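Local atomic coordinates of reducing end xylose-releasing exo-oligoxylanase (Bacillus halodurans, PDB entry 1WU4), a protein that hydrolyses xylooligosaccharides of three or more units with inversion of anomeric configuration, releasing xylose from the reducing end. Residues G124-D128 against I185-P189; V105-Y109 against P173-M177; L17-Y23 against V344-W348; Y14-F18 against S331-V335. The protein carries 1 engineered substitution. All coordinates share one frame. Residues are numbered along the deposited sequence.

Interaction 1 (G124-D128 against I185-P189)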
loop_
_atom_site.group_PDB
_atom_site.type_symbol
_atom_site.label_atom_id
_atom_site.label_comp_id
_atom_site.label_asym_id
_atom_site.label_seq_id
_atom_site.Cartn_x
_atom_site.Cartn_y
_atom_site.Cartn_z
ATOM N N GLY A 124 11.455 5.193 15.227
ATOM C CA GLY A 124 10.031 5.422 15.050
ATOM C C GLY A 124 9.542 4.573 13.889
ATOM O O GLY A 124 10.257 4.409 12.901
ATOM N N PRO A 125 8.329 4.011 13.979
ATOM C CA PRO A 125 7.758 3.172 12.920
ATOM C C PRO A 125 6.820 3.922 11.976
ATOM O O PRO A 125 6.466 5.073 12.217
ATOM C CB PRO A 125 7.013 2.111 13.709
ATOM C CG PRO A 125 6.419 2.935 14.821
ATOM C CD PRO A 125 7.566 3.857 15.232
ATOM N N ALA A 126 6.432 3.249 10.899
ATOM C CA ALA A 126 5.506 3.801 9.915
ATOM C C ALA A 126 4.385 2.767 9.799
ATOM O O ALA A 126 4.568 1.712 9.197
ATOM C CB ALA A 126 6.203 3.984 8.573
ATOM N N PRO A 127 3.210 3.059 10.381
ATOM C CA PRO A 127 2.054 2.156 10.361
ATOM C C PRO A 127 1.685 1.486 9.039
ATOM O O PRO A 127 1.214 0.348 9.040
ATOM C CB PRO A 127 0.929 3.028 10.907
ATOM C CG PRO A 127 1.644 3.876 11.906
ATOM C CD PRO A 127 2.907 4.273 11.160
ATOM N N ASP A 128 1.880 2.169 7.914
ATOM C CA ASP A 128 1.536 1.539 6.644
ATOM C C ASP A 128 2.457 0.357 6.348
ATOM O O ASP A 128 2.096 -0.552 5.600
ATOM C CB ASP A 128 1.508 2.567 5.493
ATOM C CG ASP A 128 2.842 3.253 5.250
ATOM O OD1 ASP A 128 3.578 3.528 6.216
ATOM O OD2 ASP A 128 3.135 3.544 4.067
ATOM N N ILE A 185 -6.545 4.105 11.894
ATOM C CA ILE A 185 -5.096 3.942 11.931
ATOM C C ILE A 185 -4.498 5.345 12.079
ATOM O O ILE A 185 -5.057 6.324 11.572
ATOM C CB ILE A 185 -4.575 3.261 10.634
ATOM C CG1 ILE A 185 -3.091 2.913 10.783
ATOM C CG2 ILE A 185 -4.804 4.164 9.423
ATOM C CD1 ILE A 185 -2.541 2.101 9.619
ATOM N N LYS A 186 -3.376 5.440 12.786
ATOM C CA LYS A 186 -2.716 6.724 13.019
ATOM C C LYS A 186 -1.544 6.931 12.068
ATOM O O LYS A 186 -1.046 5.977 11.470
ATOM C CB LYS A 186 -2.161 6.788 14.441
ATOM C CG LYS A 186 -3.127 6.479 15.565
ATOM C CD LYS A 186 -2.328 6.421 16.865
ATOM C CE LYS A 186 -3.172 6.090 18.072
ATOM N NZ LYS A 186 -2.286 5.966 19.270
ATOM N N PHE A 187 -1.102 8.181 11.938
ATOM C CA PHE A 187 0.050 8.488 11.097
ATOM C C PHE A 187 1.267 7.815 11.742
ATOM O O PHE A 187 2.070 7.178 11.059
ATOM C CB PHE A 187 0.269 9.996 11.001
ATOM C CG PHE A 187 1.607 10.364 10.448
ATOM C CD1 PHE A 187 2.014 9.887 9.207
ATOM C CD2 PHE A 187 2.489 11.132 11.197
ATOM C CE1 PHE A 187 3.286 10.164 8.721
ATOM C CE2 PHE A 187 3.762 11.414 10.721
ATOM C CZ PHE A 187 4.161 10.927 9.480
ATOM N N ILE A 188 1.402 7.991 13.056
ATOM C CA ILE A 188 2.454 7.344 13.842
ATOM C C ILE A 188 1.840 7.099 15.220
ATOM O O ILE A 188 0.864 7.747 15.593
ATOM C CB ILE A 188 3.772 8.175 13.949
ATOM C CG1 ILE A 188 3.501 9.580 14.477
ATOM C CG2 ILE A 188 4.463 8.214 12.594
ATOM C CD1 ILE A 188 4.771 10.412 14.631
ATOM N N PRO A 189 2.394 6.153 15.991
ATOM C CA PRO A 189 1.870 5.826 17.321
ATOM C C PRO A 189 1.618 6.943 18.329
ATOM O O PRO A 189 0.626 6.897 19.059
ATOM C CB PRO A 189 2.880 4.807 17.846
ATOM C CG PRO A 189 3.367 4.140 16.598
ATOM C CD PRO A 189 3.561 5.314 15.671
#
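A buried, proline-rich packing contact joins the start of helix 127-144 to the loop between helix 154-167 and strand 193-194, in the (alpha/alpha)6 barrel of this family 8 glycoside hydrolase. Pro127, the first residue of the helix after the N-cap position at Ala126, lies against the curved backbone of 185-189. Pro127 CD is 3.0 Å from Phe187 O and its CG 3.4 Å from Lys186 O, while its CB meets Ile185 CD1 at 3.8 Å. Two residues earlier, Pro125 CG meets Pro189 CG at 3.7 Å, and Pro125 O rests 3.7 Å from Ile188 CG2. Lys186 directs its amine away from this interface, to Pro189 O (NZ to O 3.1 Å) and to Pro176 O. The CA-to-CB bond of Phe187 points away, and its side chain comes within about 5 Å of that of Asp263, the probable proton acceptor. No hydrogen bond crosses: proline has no amide proton for the facing carbonyls, so shape and close apolar and CH-to-oxygen packing hold the segments.

Interaction 2 (V105-Y109 against P173-M177)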
loop_
_atom_site.group_PDB
_atom_site.type_symbol
_atom_site.label_atom_id
_atom_site.label_comp_id
_atom_site.label_asym_id
_atom_site.label_seq_id
_atom_site.Cartn_x
_atom_site.Cartn_y
_atom_site.Cartn_z
ATOM N N VAL A 105 10.467 3.030 23.305
ATOM C CA VAL A 105 9.019 3.163 23.389
ATOM C C VAL A 105 8.288 2.452 22.251
ATOM O O VAL A 105 7.112 2.116 22.383
ATOM C CB VAL A 105 8.610 4.660 23.423
ATOM C CG1 VAL A 105 8.690 5.267 22.035
ATOM C CG2 VAL A 105 7.215 4.805 24.012
ATOM N N HIS A 106 8.983 2.210 21.143
ATOM C CA HIS A 106 8.369 1.537 20.004
ATOM C C HIS A 106 8.797 0.079 19.856
ATOM O O HIS A 106 8.726 -0.496 18.769
ATOM C CB HIS A 106 8.651 2.319 18.716
ATOM C CG HIS A 106 8.037 3.687 18.703
ATOM N ND1 HIS A 106 8.784 4.839 18.586
ATOM C CD2 HIS A 106 6.748 4.084 18.826
ATOM C CE1 HIS A 106 7.983 5.888 18.641
ATOM N NE2 HIS A 106 6.743 5.458 18.787
ATOM N N ALA A 107 9.237 -0.522 20.958
ATOM C CA ALA A 107 9.633 -1.924 20.938
ATOM C C ALA A 107 8.414 -2.706 20.450
ATOM O O ALA A 107 7.293 -2.455 20.893
ATOM C CB ALA A 107 10.029 -2.379 22.342
ATOM N N GLY A 108 8.628 -3.639 19.530
ATOM C CA GLY A 108 7.517 -4.413 19.001
ATOM C C GLY A 108 7.134 -3.952 17.606
ATOM O O GLY A 108 6.392 -4.634 16.897
ATOM N N TYR A 109 7.632 -2.780 17.220
ATOM C CA TYR A 109 7.375 -2.222 15.896
ATOM C C TYR A 109 8.676 -2.253 15.097
ATOM O O TYR A 109 9.720 -2.665 15.611
ATOM C CB TYR A 109 6.862 -0.784 16.000
ATOM C CG TYR A 109 5.504 -0.636 16.658
ATOM C CD1 TYR A 109 4.428 -1.445 16.284
ATOM C CD2 TYR A 109 5.277 0.360 17.606
ATOM C CE1 TYR A 109 3.157 -1.256 16.834
ATOM C CE2 TYR A 109 4.012 0.558 18.161
ATOM C CZ TYR A 109 2.961 -0.251 17.769
ATOM O OH TYR A 109 1.707 -0.030 18.295
ATOM N N PRO A 173 4.879 1.660 28.269
ATOM C CA PRO A 173 4.828 3.072 27.878
ATOM C C PRO A 173 4.535 3.262 26.392
ATOM O O PRO A 173 4.450 4.388 25.907
ATOM C CB PRO A 173 6.215 3.575 28.257
ATOM C CG PRO A 173 7.070 2.397 27.936
ATOM C CD PRO A 173 6.271 1.238 28.509
ATOM N N GLY A 174 4.382 2.153 25.676
ATOM C CA GLY A 174 4.111 2.225 24.252
ATOM C C GLY A 174 2.714 2.707 23.912
ATOM O O GLY A 174 1.894 2.961 24.794
ATOM N N HIS A 175 2.446 2.844 22.619
ATOM C CA HIS A 175 1.142 3.293 22.151
ATOM C C HIS A 175 0.710 2.460 20.952
ATOM O O HIS A 175 1.544 1.964 20.198
ATOM C CB HIS A 175 1.196 4.769 21.752
ATOM C CG HIS A 175 1.709 5.670 22.833
ATOM N ND1 HIS A 175 3.017 5.642 23.266
ATOM C CD2 HIS A 175 1.089 6.622 23.568
ATOM C CE1 HIS A 175 3.181 6.540 24.221
ATOM N NE2 HIS A 175 2.026 7.148 24.424
ATOM N N PRO A 176 -0.607 2.298 20.762
ATOM C CA PRO A 176 -1.120 1.514 19.636
ATOM C C PRO A 176 -1.039 2.295 18.326
ATOM O O PRO A 176 -0.852 3.514 18.333
ATOM C CB PRO A 176 -2.560 1.237 20.049
ATOM C CG PRO A 176 -2.934 2.513 20.751
ATOM C CD PRO A 176 -1.710 2.791 21.609
ATOM N N MET A 177 -1.167 1.592 17.205
ATOM C CA MET A 177 -1.125 2.241 15.900
ATOM C C MET A 177 -2.520 2.609 15.411
ATOM O O MET A 177 -2.671 3.244 14.370
ATOM C CB MET A 177 -0.424 1.355 14.876
ATOM C CG MET A 177 1.079 1.303 15.066
ATOM S SD MET A 177 1.903 0.438 13.732
ATOM C CE MET A 177 3.571 1.033 13.931
HETATM O O HOH W 1 4.815 2.829 21.020
#
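Neither segment is regular helix or strand. Residues 106-109 form a type II beta turn closed by Tyr109 N to His106 O at 3.0 Å, with Gly108 at the positive phi (104°) this turn type favours in its third position. Residues 173-177 run past in a largely extended course. The backbones are closest at Val105 and Gly174, whose CA atoms are 5.1 Å apart, and then diverge to 9.6 Å between the CA atoms of Tyr109 and Met177. At the close end Val105 O sits 3.5 Å from Gly174 CA, and Val105 CG2 touches Pro173 O at 3.4 Å. Water 1 lies between Val105 O (2.8 Å) and His175 N (2.9 Å), accepting from the latter. Across the wider gap reaches the Tyr109 side chain, whose OH donates to His175 O at 2.8 Å. Met177 CE lies over one face of the Tyr109 ring, 3.7 Å from its centroid in a CH-pi contact, and Met177 SD is 4.3 Å from that centroid, an oblique Met-aromatic contact. The two loops are thus joined through backbone polar groups, one reached by a phenol and two by a water, while the aromatic face is given to the methionine.

Interaction 3 (L17-Y23 against V344-W348)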
loop_
_atom_site.group_PDB
_atom_site.type_symbol
_atom_site.label_atom_id
_atom_site.label_comp_id
_atom_site.label_asym_id
_atom_site.label_seq_id
_atom_site.Cartn_x
_atom_site.Cartn_y
_atom_site.Cartn_z
ATOM N N LEU A 17 -8.883 -6.338 -15.812
ATOM C CA LEU A 17 -9.376 -5.146 -16.476
ATOM C C LEU A 17 -8.642 -4.853 -17.775
ATOM O O LEU A 17 -9.240 -4.346 -18.718
ATOM C CB LEU A 17 -9.315 -3.943 -15.529
ATOM C CG LEU A 17 -10.129 -2.714 -15.957
ATOM C CD1 LEU A 17 -11.561 -3.114 -16.313
ATOM C CD2 LEU A 17 -10.123 -1.693 -14.829
ATOM N N PHE A 18 -7.349 -5.166 -17.838
ATOM C CA PHE A 18 -6.612 -4.944 -19.079
ATOM C C PHE A 18 -7.303 -5.726 -20.197
ATOM O O PHE A 18 -7.538 -5.204 -21.290
ATOM C CB PHE A 18 -5.165 -5.454 -18.982
ATOM C CG PHE A 18 -4.237 -4.568 -18.197
ATOM C CD1 PHE A 18 -4.117 -3.213 -18.485
ATOM C CD2 PHE A 18 -3.418 -5.117 -17.215
ATOM C CE1 PHE A 18 -3.188 -2.417 -17.807
ATOM C CE2 PHE A 18 -2.489 -4.334 -16.533
ATOM C CZ PHE A 18 -2.371 -2.984 -16.828
ATOM N N LYS A 19 -7.615 -6.987 -19.919
ATOM C CA LYS A 19 -8.255 -7.851 -20.905
ATOM C C LYS A 19 -9.638 -7.342 -21.289
ATOM O O LYS A 19 -9.999 -7.329 -22.467
ATOM C CB LYS A 19 -8.353 -9.277 -20.360
ATOM C CG LYS A 19 -8.954 -10.283 -21.331
ATOM C CD LYS A 19 -8.930 -11.684 -20.739
ATOM C CE LYS A 19 -9.583 -12.692 -21.670
ATOM N NZ LYS A 19 -11.022 -12.382 -21.891
ATOM N N GLU A 20 -10.412 -6.921 -20.295
ATOM C CA GLU A 20 -11.750 -6.418 -20.558
ATOM C C GLU A 20 -11.704 -5.141 -21.392
ATOM O O GLU A 20 -12.662 -4.821 -22.102
ATOM C CB GLU A 20 -12.494 -6.184 -19.239
ATOM C CG GLU A 20 -12.818 -7.484 -18.509
ATOM C CD GLU A 20 -13.668 -7.288 -17.266
ATOM O OE1 GLU A 20 -14.030 -8.305 -16.635
ATOM O OE2 GLU A 20 -13.975 -6.126 -16.920
ATOM N N PHE A 21 -10.586 -4.423 -21.323
ATOM C CA PHE A 21 -10.423 -3.193 -22.086
ATOM C C PHE A 21 -9.734 -3.389 -23.439
ATOM O O PHE A 21 -9.303 -2.422 -24.067
ATOM C CB PHE A 21 -9.674 -2.135 -21.262
ATOM C CG PHE A 21 -10.530 -1.443 -20.229
ATOM C CD1 PHE A 21 -11.919 -1.573 -20.244
ATOM C CD2 PHE A 21 -9.949 -0.632 -19.256
ATOM C CE1 PHE A 21 -12.711 -0.907 -19.310
ATOM C CE2 PHE A 21 -10.733 0.038 -18.318
ATOM C CZ PHE A 21 -12.116 -0.100 -18.346
ATOM N N GLY A 22 -9.611 -4.639 -23.879
ATOM C CA GLY A 22 -9.027 -4.890 -25.186
ATOM C C GLY A 22 -7.619 -5.434 -25.332
ATOM O O GLY A 22 -7.236 -5.837 -26.429
ATOM N N TYR A 23 -6.840 -5.447 -24.257
ATOM C CA TYR A 23 -5.475 -5.962 -24.328
ATOM C C TYR A 23 -5.500 -7.489 -24.378
ATOM O O TYR A 23 -6.336 -8.123 -23.738
ATOM C CB TYR A 23 -4.682 -5.461 -23.122
ATOM C CG TYR A 23 -4.443 -3.970 -23.183
ATOM C CD1 TYR A 23 -3.410 -3.444 -23.957
ATOM C CD2 TYR A 23 -5.288 -3.079 -22.519
ATOM C CE1 TYR A 23 -3.224 -2.070 -24.074
ATOM C CE2 TYR A 23 -5.109 -1.702 -22.631
ATOM C CZ TYR A 23 -4.077 -1.206 -23.412
ATOM O OH TYR A 23 -3.898 0.151 -23.545
ATOM N N VAL A 344 -6.444 3.467 -17.940
ATOM C CA VAL A 344 -5.756 2.195 -18.107
ATOM C C VAL A 344 -4.849 2.276 -19.338
ATOM O O VAL A 344 -3.721 1.781 -19.314
ATOM C CB VAL A 344 -6.765 1.027 -18.245
ATOM C CG1 VAL A 344 -6.046 -0.259 -18.642
ATOM C CG2 VAL A 344 -7.493 0.825 -16.920
ATOM N N ASP A 345 -5.324 2.915 -20.405
ATOM C CA ASP A 345 -4.511 3.051 -21.611
ATOM C C ASP A 345 -3.291 3.929 -21.345
ATOM O O ASP A 345 -2.189 3.636 -21.813
ATOM C CB ASP A 345 -5.315 3.663 -22.767
ATOM C CG ASP A 345 -6.337 2.705 -23.347
ATOM O OD1 ASP A 345 -6.166 1.476 -23.210
ATOM O OD2 ASP A 345 -7.311 3.188 -23.962
ATOM N N LEU A 346 -3.485 5.010 -20.593
ATOM C CA LEU A 346 -2.381 5.909 -20.279
ATOM C C LEU A 346 -1.293 5.135 -19.544
ATOM O O LEU A 346 -0.111 5.250 -19.861
ATOM C CB LEU A 346 -2.868 7.075 -19.410
ATOM C CG LEU A 346 -1.799 8.088 -18.981
ATOM C CD1 LEU A 346 -1.160 8.719 -20.212
ATOM C CD2 LEU A 346 -2.425 9.156 -18.093
ATOM N N PHE A 347 -1.707 4.343 -18.561
ATOM C CA PHE A 347 -0.778 3.541 -17.774
ATOM C C PHE A 347 -0.040 2.542 -18.665
ATOM O O PHE A 347 1.180 2.390 -18.562
ATOM C CB PHE A 347 -1.551 2.821 -16.661
ATOM C CG PHE A 347 -0.712 1.897 -15.820
ATOM C CD1 PHE A 347 0.520 2.305 -15.312
ATOM C CD2 PHE A 347 -1.176 0.623 -15.504
ATOM C CE1 PHE A 347 1.276 1.452 -14.498
ATOM C CE2 PHE A 347 -0.430 -0.234 -14.691
ATOM C CZ PHE A 347 0.799 0.184 -14.188
ATOM N N TRP A 348 -0.767 1.872 -19.552
ATOM C CA TRP A 348 -0.138 0.909 -20.448
ATOM C C TRP A 348 0.939 1.589 -21.291
ATOM O O TRP A 348 1.996 1.010 -21.556
ATOM C CB TRP A 348 -1.185 0.265 -21.363
ATOM C CG TRP A 348 -0.631 -0.840 -22.217
ATOM C CD1 TRP A 348 -0.027 -0.719 -23.436
ATOM C CD2 TRP A 348 -0.607 -2.234 -21.893
ATOM N NE1 TRP A 348 0.370 -1.955 -23.893
ATOM C CE2 TRP A 348 0.027 -2.902 -22.965
ATOM C CE3 TRP A 348 -1.060 -2.986 -20.800
ATOM C CZ2 TRP A 348 0.219 -4.289 -22.977
ATOM C CZ3 TRP A 348 -0.869 -4.366 -20.812
ATOM C CH2 TRP A 348 -0.234 -5.002 -21.896
#
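Three aromatic side chains, Phe18, Tyr23 and Trp348, cluster between the end of helix 17-20 and helix 340-348. Trp348 adopts chi1 t with chi2 near -86°, which lays the indole against both other rings. Its five-membered ring makes an offset stack with Tyr23 (centroids 4.2 Å apart, planes at 27°), and the edge of its six-membered ring meets the face of Phe18 in a T-shaped pair (centroids 5.2 Å, planes at 74°). Tyr23, with chi1 m, carries its OH past the indole to donate to Asp345 OD1 at 2.6 Å; Asp345 OD2 is engaged by Lys341. Val344, chi1 t, packs beside the cluster, with CG1 3.5 Å from Phe18 CD1 and CG2 3.6 Å from Phe21 CE2. The placement of Tyr23 follows from the helix end: Gly22, at phi 105°, is the C-prime residue of a Schellman motif, with Tyr23 N to Phe18 O and Gly22 N to Lys19 O both 3.1 Å. This is helix-terminus packing in an (alpha/alpha)6 barrel, fastening the N-terminal region to a late helix.

Interaction 4 (Y14-F18 against S331-V335)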
loop_
_atom_site.group_PDB
_atom_site.type_symbol
_atom_site.label_atom_id
_atom_site.label_comp_id
_atom_site.label_asym_id
_atom_site.label_seq_id
_atom_site.Cartn_x
_atom_site.Cartn_y
_atom_site.Cartn_z
ATOM N N TYR A 14 -10.879 -12.968 -10.086
ATOM C CA TYR A 14 -10.364 -11.606 -10.149
ATOM C C TYR A 14 -10.482 -11.008 -11.537
ATOM O O TYR A 14 -10.147 -11.644 -12.534
ATOM C CB TYR A 14 -8.908 -11.599 -9.682
ATOM C CG TYR A 14 -8.774 -12.059 -8.250
ATOM C CD1 TYR A 14 -8.711 -11.140 -7.206
ATOM C CD2 TYR A 14 -8.794 -13.416 -7.933
ATOM C CE1 TYR A 14 -8.674 -11.561 -5.881
ATOM C CE2 TYR A 14 -8.761 -13.848 -6.612
ATOM C CZ TYR A 14 -8.704 -12.914 -5.591
ATOM O OH TYR A 14 -8.689 -13.334 -4.282
ATOM N N ARG A 15 -10.956 -9.771 -11.594
ATOM C CA ARG A 15 -11.137 -9.091 -12.865
ATOM C C ARG A 15 -9.816 -8.717 -13.519
ATOM O O ARG A 15 -8.933 -8.146 -12.880
ATOM C CB ARG A 15 -11.974 -7.822 -12.665
ATOM C CG ARG A 15 -12.332 -7.108 -13.963
ATOM C CD ARG A 15 -12.912 -5.727 -13.694
ATOM N NE ARG A 15 -14.093 -5.778 -12.837
ATOM C CZ ARG A 15 -15.300 -6.169 -13.235
ATOM N NH1 ARG A 15 -15.502 -6.549 -14.490
ATOM N NH2 ARG A 15 -16.306 -6.184 -12.372
ATOM N N ASN A 16 -9.685 -9.062 -14.795
ATOM C CA ASN A 16 -8.504 -8.720 -15.575
ATOM C C ASN A 16 -9.009 -7.529 -16.382
ATOM O O ASN A 16 -9.526 -7.689 -17.493
ATOM C CB ASN A 16 -8.119 -9.860 -16.519
ATOM C CG ASN A 16 -6.837 -9.580 -17.277
ATOM O OD1 ASN A 16 -6.451 -8.423 -17.460
ATOM N ND2 ASN A 16 -6.176 -10.636 -17.736
ATOM N N LEU A 17 -8.883 -6.338 -15.812
ATOM C CA LEU A 17 -9.376 -5.146 -16.476
ATOM C C LEU A 17 -8.642 -4.853 -17.775
ATOM O O LEU A 17 -9.240 -4.346 -18.718
ATOM C CB LEU A 17 -9.315 -3.943 -15.529
ATOM C CG LEU A 17 -10.129 -2.714 -15.957
ATOM C CD1 LEU A 17 -11.561 -3.114 -16.313
ATOM C CD2 LEU A 17 -10.123 -1.693 -14.829
ATOM N N PHE A 18 -7.349 -5.166 -17.838
ATOM C CA PHE A 18 -6.612 -4.944 -19.079
ATOM C C PHE A 18 -7.303 -5.726 -20.197
ATOM O O PHE A 18 -7.538 -5.204 -21.290
ATOM C CB PHE A 18 -5.165 -5.454 -18.982
ATOM C CG PHE A 18 -4.237 -4.568 -18.197
ATOM C CD1 PHE A 18 -4.117 -3.213 -18.485
ATOM C CD2 PHE A 18 -3.418 -5.117 -17.215
ATOM C CE1 PHE A 18 -3.188 -2.417 -17.807
ATOM C CE2 PHE A 18 -2.489 -4.334 -16.533
ATOM C CZ PHE A 18 -2.371 -2.984 -16.828
ATOM N N SER A 331 -9.409 2.485 -11.490
ATOM C CA SER A 331 -10.454 2.084 -12.428
ATOM C C SER A 331 -11.182 0.807 -12.011
ATOM O O SER A 331 -12.296 0.552 -12.460
ATOM C CB SER A 331 -9.871 1.908 -13.832
ATOM O OG SER A 331 -9.416 3.145 -14.351
ATOM N N LEU A 332 -10.563 0.001 -11.152
ATOM C CA LEU A 332 -11.207 -1.228 -10.695
ATOM C C LEU A 332 -12.469 -0.907 -9.892
ATOM O O LEU A 332 -13.332 -1.765 -9.712
ATOM C CB LEU A 332 -10.240 -2.056 -9.843
ATOM C CG LEU A 332 -9.110 -2.757 -10.603
ATOM C CD1 LEU A 332 -8.063 -3.255 -9.619
ATOM C CD2 LEU A 332 -9.671 -3.912 -11.420
ATOM N N ALA A 333 -12.571 0.332 -9.414
ATOM C CA ALA A 333 -13.730 0.764 -8.638
ATOM C C ALA A 333 -14.766 1.492 -9.497
ATOM O O ALA A 333 -15.811 1.899 -8.998
ATOM C CB ALA A 333 -13.286 1.659 -7.484
ATOM N N SER A 334 -14.473 1.658 -10.782
ATOM C CA SER A 334 -15.403 2.322 -11.696
ATOM C C SER A 334 -15.089 1.837 -13.106
ATOM O O SER A 334 -14.675 2.612 -13.971
ATOM C CB SER A 334 -15.241 3.839 -11.617
ATOM O OG SER A 334 -16.304 4.490 -12.295
ATOM N N VAL A 335 -15.298 0.544 -13.333
ATOM C CA VAL A 335 -14.998 -0.057 -14.626
ATOM C C VAL A 335 -15.767 0.547 -15.799
ATOM O O VAL A 335 -15.308 0.487 -16.940
ATOM C CB VAL A 335 -15.235 -1.582 -14.592
ATOM C CG1 VAL A 335 -14.356 -2.217 -13.525
ATOM C CG2 VAL A 335 -16.694 -1.879 -14.324
HETATM O O HOH W 2 -13.225 -4.393 -10.584
#
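Arg15 lays one face of its guanidinium over Val335, with NE 3.6 Å from CG1. Arg15 NE gives its proton to water 2 (2.8 Å), which in turn donates to Leu332 O (2.8 Å), so a single water links the arginine to the backbone of the 3-10 segment. Arg15 NH1 forms a salt bridge with Glu20 at the end of helix 17-20. Asn16 is the N-cap residue of that helix, its OD1 accepting from Lys19 N. The cap starts the short helix just where the N-terminal region of this (alpha/alpha)6 barrel enzyme meets the connection between helices 320-329 and 340-348. Leu17 has its CA-to-CB bond toward that connection: Leu17 CD2 is 3.7 Å from Ser331 CB and 4.1 Å from Leu332 CD2, and CD1 is 4.0 Å from Val335 CG1. Ser331 turns its hydroxyl to Gln292 and Ala340, so it is its CB that meets the leucine. Ser334 N closes back on Ser331 O at 3.0 Å, a tight bend that brings Leu332 and Val335 to the same apolar patch around Leu17.

In the fold
The contacts form two pairs on opposite sides of the chain's centre. Interactions 1 and 2, centres 10 Å apart, touch directly: Lys186 N lies 2.8 Å from Met177 O, a probable hydrogen bond, and Pro125 CD packs 3.5 Å from His106 CG. Interaction 1 is the nearer to catalysis: the Phe187 side chain is about 5 Å from that of Asp263, the probable proton acceptor, and the Pro127 side chain about 9 Å from that of Glu70, the probable proton donor. Interactions 3 and 4, centres 9 Å apart, share Leu17 and Phe18, and Arg15 NH1 meets Glu20 OE2 at 2.9 Å between them. Trp348's side chain is about 8 Å from the nickel ion bound by Glu27 and Glu30.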